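Local coordinates for uncharacterized protein (PDB 4JPQ) that is of unknown function but probably binds carbohydrate, at residues 127-141 with 153-167. Residues are numbered along the deposited sequence; the frame is centred on the assembly and turned at random.
Sequences ASQEVLGMVKRWSSL and CSWELVMVIPVSAFF. With SO4 (sulfate ion), chain E.
Strand 136-139 runs antiparallel to strand 153-162 (174° between the axes, 4.7 Å apart), K136 facing V160 and W138 facing V158 as hydrogen-bonded pairs. Of the four bonds, V160 N to K136 O is short and straight (2.8 Å, 170°). The ladder continues past the strand: S140 N donates to E156 O, while S140 OG accepts E156 N at 3.1 Å, a serine's short hydroxyl standing in for a backbone carbonyl. One residue earlier, S139 OG closes an ST turn by accepting L141 N and also pairs with C109 O, which satisfies this buried hydroxyl twice.

On one face W138 spreads its broad ring across the neighbouring strand: with CG anti to the backbone N (chi1 168°), CE3 reaches V158 CG2 at 3.9 Å. R137, on the other face, bends back so that NE donates to V135 O in the guanidinium plane, its far end meeting D80 and G111. Strand 136-139 lies along 153-162, whose other edge pairs with 61-70, within the mainly antiparallel β-fold of this family.

Where strand 153-162 gives way to the 3-10 turn 163-165, helix 129-134, which leads into strand 136-139, packs against that turn. S128, its N-cap, receives a weak bond from V131 N, and Q129 N at this helix start holds a sulfate, probably from the crystallisation liquor. V135 fits its CG2 against A165 CB (4.1 Å). F167 lays a ring face over A127 CA, its CE1 3.7 Å from A127 CB, and sets CB against V131 CG2. With an alanine at F167, the ring would be gone and A127 would probably be left beside a gap. The selenomethionine at M134, long and unbranched, carries its SE to S164 OG.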
ATOM      1  N   ALA A 127      -4.463   8.595  11.502  1.00 54.65           N
ATOM      2  CA  ALA A 127      -5.756   9.076  10.984  1.00 56.29           C
ATOM      3  C   ALA A 127      -6.937   8.806  11.924  1.00 58.68           C
ATOM      4  O   ALA A 127      -6.897   7.880  12.743  1.00 65.22           O
ATOM      5  CB  ALA A 127      -6.036   8.457   9.626  1.00 52.42           C
ATOM      6  N   SER A 128      -7.993   9.600  11.769  1.00 54.85           N
ATOM      7  CA  SER A 128      -9.215   9.426  12.550  1.00 57.56           C
ATOM      8  C   SER A 128     -10.074   8.269  12.004  1.00 57.03           C
ATOM      9  O   SER A 128      -9.873   7.803  10.879  1.00 51.30           O
ATOM     10  CB  SER A 128     -10.048  10.713  12.543  1.00 59.63           C
ATOM     11  OG  SER A 128     -10.482  11.045  11.232  1.00 65.58           O
ATOM     12  N   GLN A 129     -11.039   7.832  12.818  1.00 64.54           N
ATOM     13  CA  GLN A 129     -12.009   6.776  12.461  1.00 69.90           C
ATOM     14  C   GLN A 129     -12.756   7.128  11.178  1.00 69.74           C
ATOM     15  O   GLN A 129     -12.917   6.264  10.311  1.00 62.22           O
ATOM     16  CB  GLN A 129     -13.045   6.530  13.595  1.00 79.36           C
ATOM     17  CG  GLN A 129     -12.522   5.850  14.864  1.00 84.58           C
ATOM     18  CD  GLN A 129     -11.882   4.483  14.608  1.00 91.03           C
ATOM     19  OE1 GLN A 129     -12.207   3.789  13.636  1.00115.75           O
ATOM     20  NE2 GLN A 129     -10.966   4.092  15.480  1.00 83.85           N
ATOM     21  N   GLU A 130     -13.185   8.394  11.075  1.00 65.52           N
ATOM     22  CA  GLU A 130     -13.872   8.937   9.888  1.00 68.64           C
ATOM     23  C   GLU A 130     -13.021   8.698   8.619  1.00 69.28           C
ATOM     24  O   GLU A 130     -13.524   8.180   7.613  1.00 71.46           O
ATOM     25  CB  GLU A 130     -14.157  10.444  10.100  1.00 77.03           C
ATOM     26  CG  GLU A 130     -14.972  11.163   9.023  1.00 82.79           C
ATOM     27  CD  GLU A 130     -16.447  10.766   8.960  1.00 86.46           C
ATOM     28  OE1 GLU A 130     -17.045  10.389   9.997  1.00 94.21           O
ATOM     29  OE2 GLU A 130     -17.025  10.864   7.853  1.00 76.66           O
ATOM     30  N   VAL A 131     -11.726   9.015   8.714  1.00 66.25           N
ATOM     31  CA  VAL A 131     -10.771   8.863   7.599  1.00 57.92           C
ATOM     32  C   VAL A 131     -10.463   7.385   7.324  1.00 56.07           C
ATOM     33  O   VAL A 131     -10.358   6.984   6.163  1.00 54.16           O
ATOM     34  CB  VAL A 131      -9.467   9.661   7.851  1.00 54.45           C
ATOM     35  CG1 VAL A 131      -8.449   9.435   6.733  1.00 47.71           C
ATOM     36  CG2 VAL A 131      -9.763  11.152   7.994  1.00 59.26           C
ATOM     37  N   LEU A 132     -10.290   6.584   8.378  1.00 54.15           N
ATOM     38  CA  LEU A 132     -10.099   5.128   8.216  1.00 53.85           C
ATOM     39  C   LEU A 132     -11.316   4.518   7.521  1.00 49.60           C
ATOM     40  O   LEU A 132     -11.158   3.652   6.649  1.00 47.06           O
ATOM     41  CB  LEU A 132      -9.878   4.445   9.563  1.00 55.44           C
ATOM     42  CG  LEU A 132      -8.546   4.769  10.240  1.00 53.71           C
ATOM     43  CD1 LEU A 132      -8.633   4.470  11.735  1.00 53.67           C
ATOM     44  CD2 LEU A 132      -7.396   4.018   9.571  1.00 52.23           C
ATOM     45  N   GLY A 133     -12.509   5.007   7.911  1.00 51.03           N
ATOM     46  CA  GLY A 133     -13.793   4.634   7.324  1.00 49.92           C
ATOM     47  C   GLY A 133     -13.930   4.968   5.844  1.00 50.40           C
ATOM     48  O   GLY A 133     -14.688   4.308   5.146  1.00 53.98           O
HETATM   49  N   MSE A 134     -13.232   6.003   5.375  1.00 53.08           N
HETATM   50  CA  MSE A 134     -13.227   6.366   3.949  1.00 50.33           C
HETATM   51  C   MSE A 134     -12.535   5.332   3.078  1.00 44.48           C
HETATM   52  O   MSE A 134     -12.956   5.119   1.940  1.00 47.55           O
HETATM   53  CB  MSE A 134     -12.522   7.709   3.693  1.00 49.62           C
HETATM   54  CG  MSE A 134     -13.305   8.929   4.123  1.00 54.19           C
HETATM   55 SE   MSE A 134     -12.066  10.471   4.122  0.75 50.64          SE
HETATM   56  CE  MSE A 134     -13.273  11.629   5.164  1.00 55.33           C
ATOM     57  N   VAL A 135     -11.489   4.687   3.592  1.00 44.66           N
ATOM     58  CA  VAL A 135     -10.700   3.729   2.795  1.00 48.41           C
ATOM     59  C   VAL A 135     -11.367   2.369   2.816  1.00 50.65           C
ATOM     60  O   VAL A 135     -11.365   1.686   3.838  1.00 46.74           O
ATOM     61  CB  VAL A 135      -9.241   3.600   3.280  1.00 43.61           C
ATOM     62  CG1 VAL A 135      -8.477   2.611   2.403  1.00 51.47           C
ATOM     63  CG2 VAL A 135      -8.553   4.963   3.274  1.00 44.61           C
ATOM     64  N   LYS A 136     -11.943   1.996   1.680  1.00 59.39           N
ATOM     65  CA  LYS A 136     -12.607   0.712   1.534  1.00 57.17           C
ATOM     66  C   LYS A 136     -11.508  -0.293   1.275  1.00 50.89           C
ATOM     67  O   LYS A 136     -10.516   0.021   0.621  1.00 47.10           O
ATOM     68  CB  LYS A 136     -13.630   0.721   0.398  1.00 56.94           C
ATOM     69  CG  LYS A 136     -14.752   1.725   0.588  1.00 61.07           C
ATOM     70  CD  LYS A 136     -15.532   1.886  -0.716  1.00 69.22           C
ATOM     71  CE  LYS A 136     -16.718   2.827  -0.562  1.00 83.29           C
ATOM     72  NZ  LYS A 136     -17.557   2.835  -1.787  1.00 89.82           N
ATOM     73  N   ARG A 137     -11.696  -1.487   1.825  1.00 51.82           N
ATOM     74  CA  ARG A 137     -10.741  -2.571   1.741  1.00 48.44           C
ATOM     75  C   ARG A 137     -11.407  -3.909   1.501  1.00 53.03           C
ATOM     76  O   ARG A 137     -12.609  -4.070   1.752  1.00 43.85           O
ATOM     77  CB  ARG A 137     -10.038  -2.684   3.072  1.00 53.11           C
ATOM     78  CG  ARG A 137      -9.128  -1.530   3.412  1.00 62.32           C
ATOM     79  CD  ARG A 137      -8.972  -1.404   4.917  1.00 72.96           C
ATOM     80  NE  ARG A 137      -9.948  -0.512   5.563  1.00 62.69           N
ATOM     81  CZ  ARG A 137     -10.124  -0.392   6.885  1.00 55.83           C
ATOM     82  NH1 ARG A 137      -9.459  -1.152   7.763  1.00 51.62           N
ATOM     83  NH2 ARG A 137     -11.011   0.481   7.341  1.00 62.70           N
ATOM     84  N   TRP A 138     -10.595  -4.862   1.039  1.00 49.21           N
ATOM     85  CA  TRP A 138     -11.001  -6.260   0.873  1.00 46.24           C
ATOM     86  C   TRP A 138      -9.750  -7.130   0.841  1.00 48.05           C
ATOM     87  O   TRP A 138      -8.747  -6.740   0.237  1.00 47.16           O
ATOM     88  CB  TRP A 138     -11.820  -6.476  -0.417  1.00 47.21           C
ATOM     89  CG  TRP A 138     -12.017  -7.947  -0.761  1.00 49.48           C
ATOM     90  CD1 TRP A 138     -13.022  -8.765  -0.326  1.00 56.51           C
ATOM     91  CD2 TRP A 138     -11.149  -8.767  -1.548  1.00 45.79           C
ATOM     92  NE1 TRP A 138     -12.850 -10.037  -0.820  1.00 53.13           N
ATOM     93  CE2 TRP A 138     -11.704 -10.074  -1.564  1.00 46.27           C
ATOM     94  CE3 TRP A 138      -9.963  -8.524  -2.255  1.00 43.83           C
ATOM     95  CZ2 TRP A 138     -11.116 -11.143  -2.275  1.00 42.01           C
ATOM     96  CZ3 TRP A 138      -9.361  -9.605  -2.966  1.00 48.12           C
ATOM     97  CH2 TRP A 138      -9.947 -10.893  -2.964  1.00 42.75           C
ATOM     98  N   SER A 139      -9.834  -8.301   1.464  1.00 56.39           N
ATOM     99  CA  SER A 139      -8.768  -9.301   1.416  1.00 58.58           C
ATOM    100  C   SER A 139      -9.336 -10.702   1.294  1.00 48.91           C
ATOM    101  O   SER A 139     -10.448 -10.964   1.742  1.00 65.51           O
ATOM    102  CB  SER A 139      -7.884  -9.230   2.654  1.00 62.27           C
ATOM    103  OG  SER A 139      -6.909 -10.263   2.631  1.00 61.78           O
ATOM    104  N   SER A 140      -8.540 -11.596   0.709  1.00 47.30           N
ATOM    105  CA  SER A 140      -8.881 -13.023   0.598  1.00 46.08           C
ATOM    106  C   SER A 140      -8.751 -13.737   1.954  1.00 48.11           C
ATOM    107  O   SER A 140      -9.220 -14.872   2.081  1.00 61.74           O
ATOM    108  CB  SER A 140      -8.035 -13.732  -0.487  1.00 45.66           C
ATOM    109  OG  SER A 140      -6.646 -13.778  -0.161  1.00 49.24           O
ATOM    110  N   LEU A 141      -8.076 -13.109   2.930  1.00 49.59           N
ATOM    111  CA  LEU A 141      -7.947 -13.610   4.309  1.00 56.55           C
ATOM    112  C   LEU A 141      -8.626 -12.658   5.307  1.00 53.11           C
ATOM    113  O   LEU A 141      -8.288 -12.653   6.498  1.00 57.10           O
ATOM    114  CB  LEU A 141      -6.464 -13.773   4.671  1.00 53.34           C
ATOM    115  CG  LEU A 141      -5.670 -14.762   3.832  1.00 52.73           C
ATOM    116  CD1 LEU A 141      -4.204 -14.689   4.219  1.00 50.67           C
ATOM    117  CD2 LEU A 141      -6.204 -16.166   4.008  1.00 58.04           C
ATOM    118  N   CYS A 153       1.082 -19.793   1.422  1.00 64.31           N
ATOM    119  CA  CYS A 153      -0.253 -19.212   1.302  1.00 59.47           C
ATOM    120  C   CYS A 153      -0.305 -18.081   0.272  1.00 57.16           C
ATOM    121  O   CYS A 153       0.494 -17.138   0.357  1.00 56.99           O
ATOM    122  CB  CYS A 153      -0.669 -18.665   2.665  1.00 53.89           C
ATOM    123  SG  CYS A 153      -2.142 -17.619   2.623  1.00 60.45           S
ATOM    124  N   SER A 154      -1.245 -18.183  -0.675  1.00 51.33           N
ATOM    125  CA  SER A 154      -1.478 -17.141  -1.680  1.00 52.95           C
ATOM    126  C   SER A 154      -2.644 -16.254  -1.224  1.00 48.50           C
ATOM    127  O   SER A 154      -3.715 -16.760  -0.929  1.00 48.27           O
ATOM    128  CB  SER A 154      -1.785 -17.736  -3.051  1.00 51.40           C
ATOM    129  OG  SER A 154      -0.653 -18.381  -3.588  1.00 58.71           O
ATOM    130  N   TRP A 155      -2.419 -14.947  -1.123  1.00 49.44           N
ATOM    131  CA  TRP A 155      -3.484 -14.008  -0.758  1.00 48.60           C
ATOM    132  C   TRP A 155      -3.435 -12.755  -1.591  1.00 46.17           C
ATOM    133  O   TRP A 155      -2.432 -12.483  -2.234  1.00 45.86           O
ATOM    134  CB  TRP A 155      -3.476 -13.665   0.732  1.00 48.49           C
ATOM    135  CG  TRP A 155      -2.214 -13.074   1.269  1.00 48.20           C
ATOM    136  CD1 TRP A 155      -1.078 -13.747   1.610  1.00 53.54           C
ATOM    137  CD2 TRP A 155      -1.988 -11.703   1.622  1.00 47.99           C
ATOM    138  NE1 TRP A 155      -0.144 -12.873   2.117  1.00 52.73           N
ATOM    139  CE2 TRP A 155      -0.677 -11.612   2.127  1.00 44.84           C
ATOM    140  CE3 TRP A 155      -2.766 -10.537   1.551  1.00 49.88           C
ATOM    141  CZ2 TRP A 155      -0.125 -10.409   2.556  1.00 47.14           C
ATOM    142  CZ3 TRP A 155      -2.205  -9.328   1.978  1.00 45.13           C
ATOM    143  CH2 TRP A 155      -0.902  -9.278   2.468  1.00 41.73           C
ATOM    144  N   GLU A 156      -4.561 -12.039  -1.595  1.00 43.88           N
ATOM    145  CA  GLU A 156      -4.730 -10.801  -2.333  1.00 45.86           C
ATOM    146  C   GLU A 156      -5.415  -9.773  -1.445  1.00 48.57           C
ATOM    147  O   GLU A 156      -6.168 -10.129  -0.535  1.00 51.79           O
ATOM    148  CB  GLU A 156      -5.564 -11.018  -3.595  1.00 48.88           C
ATOM    149  CG  GLU A 156      -5.058 -12.155  -4.476  1.00 57.87           C
ATOM    150  CD  GLU A 156      -5.761 -12.267  -5.825  1.00 58.89           C
ATOM    151  OE1 GLU A 156      -6.562 -11.376  -6.176  1.00 55.40           O
ATOM    152  OE2 GLU A 156      -5.488 -13.254  -6.549  1.00 55.73           O
ATOM    153  N   LEU A 157      -5.152  -8.503  -1.730  1.00 47.73           N
ATOM    154  CA  LEU A 157      -5.678  -7.391  -0.955  1.00 44.56           C
ATOM    155  C   LEU A 157      -5.898  -6.165  -1.820  1.00 45.94           C
ATOM    156  O   LEU A 157      -5.092  -5.898  -2.706  1.00 42.12           O
ATOM    157  CB  LEU A 157      -4.723  -7.063   0.196  1.00 46.48           C
ATOM    158  CG  LEU A 157      -5.116  -5.920   1.152  1.00 46.36           C
ATOM    159  CD1 LEU A 157      -4.724  -6.253   2.581  1.00 54.52           C
ATOM    160  CD2 LEU A 157      -4.573  -4.553   0.744  1.00 56.62           C
ATOM    161  N   VAL A 158      -6.962  -5.413  -1.496  1.00 44.46           N
ATOM    162  CA  VAL A 158      -7.377  -4.235  -2.222  1.00 40.89           C
ATOM    163  C   VAL A 158      -7.633  -3.079  -1.288  1.00 43.06           C
ATOM    164  O   VAL A 158      -8.169  -3.270  -0.201  1.00 57.13           O
ATOM    165  CB  VAL A 158      -8.676  -4.523  -3.000  1.00 45.06           C
ATOM    166  CG1 VAL A 158      -9.360  -3.254  -3.517  1.00 48.75           C
ATOM    167  CG2 VAL A 158      -8.379  -5.463  -4.147  1.00 46.83           C
HETATM  168  N   MSE A 159      -7.253  -1.891  -1.746  1.00 40.44           N
HETATM  169  CA  MSE A 159      -7.500  -0.638  -1.052  1.00 47.52           C
HETATM  170  C   MSE A 159      -8.085   0.316  -2.060  1.00 45.35           C
HETATM  171  O   MSE A 159      -7.547   0.461  -3.164  1.00 46.63           O
HETATM  172  CB  MSE A 159      -6.206  -0.019  -0.500  1.00 50.31           C
HETATM  173  CG  MSE A 159      -5.682  -0.766   0.716  1.00 47.82           C
HETATM  174 SE   MSE A 159      -4.249   0.284   1.551  0.75 35.35          SE
HETATM  175  CE  MSE A 159      -2.619  -0.639   0.919  1.00 42.33           C
ATOM    176  N   VAL A 160      -9.192   0.957  -1.694  1.00 44.88           N
ATOM    177  CA  VAL A 160      -9.834   2.008  -2.501  1.00 47.47           C
ATOM    178  C   VAL A 160      -9.645   3.280  -1.658  1.00 47.96           C
ATOM    179  O   VAL A 160     -10.302   3.448  -0.632  1.00 52.77           O
ATOM    180  CB  VAL A 160     -11.316   1.711  -2.749  1.00 49.15           C
ATOM    181  CG1 VAL A 160     -11.955   2.796  -3.606  1.00 53.38           C
ATOM    182  CG2 VAL A 160     -11.470   0.349  -3.399  1.00 61.63           C
ATOM    183  N   ILE A 161      -8.707   4.129  -2.066  1.00 46.29           N
ATOM    184  CA  ILE A 161      -8.326   5.327  -1.306  1.00 47.38           C
ATOM    185  C   ILE A 161      -8.970   6.583  -1.911  1.00 45.43           C
ATOM    186  O   ILE A 161      -8.509   7.056  -2.951  1.00 48.55           O
ATOM    187  CB  ILE A 161      -6.784   5.467  -1.265  1.00 47.71           C
ATOM    188  CG1 ILE A 161      -6.155   4.242  -0.588  1.00 46.10           C
ATOM    189  CG2 ILE A 161      -6.368   6.735  -0.522  1.00 53.75           C
ATOM    190  CD1 ILE A 161      -4.653   4.136  -0.765  1.00 52.06           C
ATOM    191  N   PRO A 162     -10.045   7.116  -1.282  1.00 50.55           N
ATOM    192  CA  PRO A 162     -10.617   8.350  -1.830  1.00 53.17           C
ATOM    193  C   PRO A 162      -9.675   9.531  -1.655  1.00 56.47           C
ATOM    194  O   PRO A 162      -8.896   9.576  -0.699  1.00 51.81           O
ATOM    195  CB  PRO A 162     -11.890   8.567  -0.991  1.00 51.42           C
ATOM    196  CG  PRO A 162     -12.170   7.243  -0.395  1.00 58.28           C
ATOM    197  CD  PRO A 162     -10.804   6.707  -0.086  1.00 52.42           C
ATOM    198  N   VAL A 163      -9.786  10.487  -2.559  1.00 63.81           N
ATOM    199  CA  VAL A 163      -8.974  11.701  -2.544  1.00 59.76           C
ATOM    200  C   VAL A 163      -9.105  12.460  -1.186  1.00 54.86           C
ATOM    201  O   VAL A 163      -8.137  13.043  -0.694  1.00 54.95           O
ATOM    202  CB  VAL A 163      -9.324  12.546  -3.791  1.00 69.41           C
ATOM    203  CG1 VAL A 163     -10.681  13.246  -3.641  1.00 82.27           C
ATOM    204  CG2 VAL A 163      -8.238  13.531  -4.087  1.00 79.90           C
ATOM    205  N   SER A 164     -10.294  12.398  -0.572  1.00 54.35           N
ATOM    206  CA  SER A 164     -10.557  12.973   0.764  1.00 49.32           C
ATOM    207  C   SER A 164      -9.764  12.322   1.895  1.00 50.21           C
ATOM    208  O   SER A 164      -9.584  12.945   2.937  1.00 51.30           O
ATOM    209  CB  SER A 164     -12.045  12.899   1.100  1.00 52.51           C
ATOM    210  OG  SER A 164     -12.517  11.562   1.023  1.00 53.80           O
ATOM    211  N   ALA A 165      -9.304  11.075   1.714  1.00 53.17           N
ATOM    212  CA  ALA A 165      -8.460  10.399   2.731  1.00 51.90           C
ATOM    213  C   ALA A 165      -7.077  11.027   2.897  1.00 54.72           C
ATOM    214  O   ALA A 165      -6.383  10.689   3.856  1.00 60.59           O
ATOM    215  CB  ALA A 165      -8.317   8.924   2.451  1.00 55.92           C
ATOM    216  N   PHE A 166      -6.653  11.912   1.985  1.00 56.30           N
ATOM    217  CA  PHE A 166      -5.429  12.691   2.192  1.00 62.91           C
ATOM    218  C   PHE A 166      -5.828  13.808   3.175  1.00 70.36           C
ATOM    219  O   PHE A 166      -5.928  14.990   2.823  1.00 76.23           O
ATOM    220  CB  PHE A 166      -4.900  13.235   0.870  1.00 64.45           C
ATOM    221  CG  PHE A 166      -4.439  12.170  -0.089  1.00 54.98           C
ATOM    222  CD1 PHE A 166      -3.484  11.239   0.297  1.00 57.06           C
ATOM    223  CD2 PHE A 166      -4.894  12.143  -1.399  1.00 55.59           C
ATOM    224  CE1 PHE A 166      -3.037  10.264  -0.588  1.00 61.36           C
ATOM    225  CE2 PHE A 166      -4.433  11.194  -2.299  1.00 60.61           C
ATOM    226  CZ  PHE A 166      -3.509  10.243  -1.892  1.00 60.48           C
ATOM    227  N   PHE A 167      -5.989  13.396   4.432  1.00 65.63           N
ATOM    228  CA  PHE A 167      -6.593  14.212   5.500  1.00 62.77           C
ATOM    229  C   PHE A 167      -5.923  15.517   5.904  1.00 64.62           C
ATOM    230  O   PHE A 167      -6.560  16.335   6.573  1.00 68.39           O
ATOM    231  CB  PHE A 167      -6.940  13.348   6.737  1.00 62.05           C
ATOM    232  CG  PHE A 167      -5.756  12.811   7.506  1.00 58.43           C
ATOM    233  CD1 PHE A 167      -5.143  11.619   7.145  1.00 54.69           C
ATOM    234  CD2 PHE A 167      -5.301  13.471   8.643  1.00 64.26           C
ATOM    235  CE1 PHE A 167      -4.066  11.119   7.868  1.00 54.91           C
ATOM    236  CE2 PHE A 167      -4.228  12.976   9.381  1.00 67.28           C
ATOM    237  CZ  PHE A 167      -3.606  11.798   8.989  1.00 60.21           C
TER
HETATM  238  S   SO4 E 303     -10.629   9.637  16.409  1.00126.40           S
HETATM  239  O1  SO4 E 303      -9.909   8.692  17.302  1.00115.18           O
HETATM  240  O2  SO4 E 303     -11.889  10.099  17.051  1.00 80.25           O
HETATM  241  O3  SO4 E 303      -9.710  10.769  16.065  1.00 84.15           O
HETATM  242  O4  SO4 E 303     -11.054   8.928  15.189  1.00119.36           O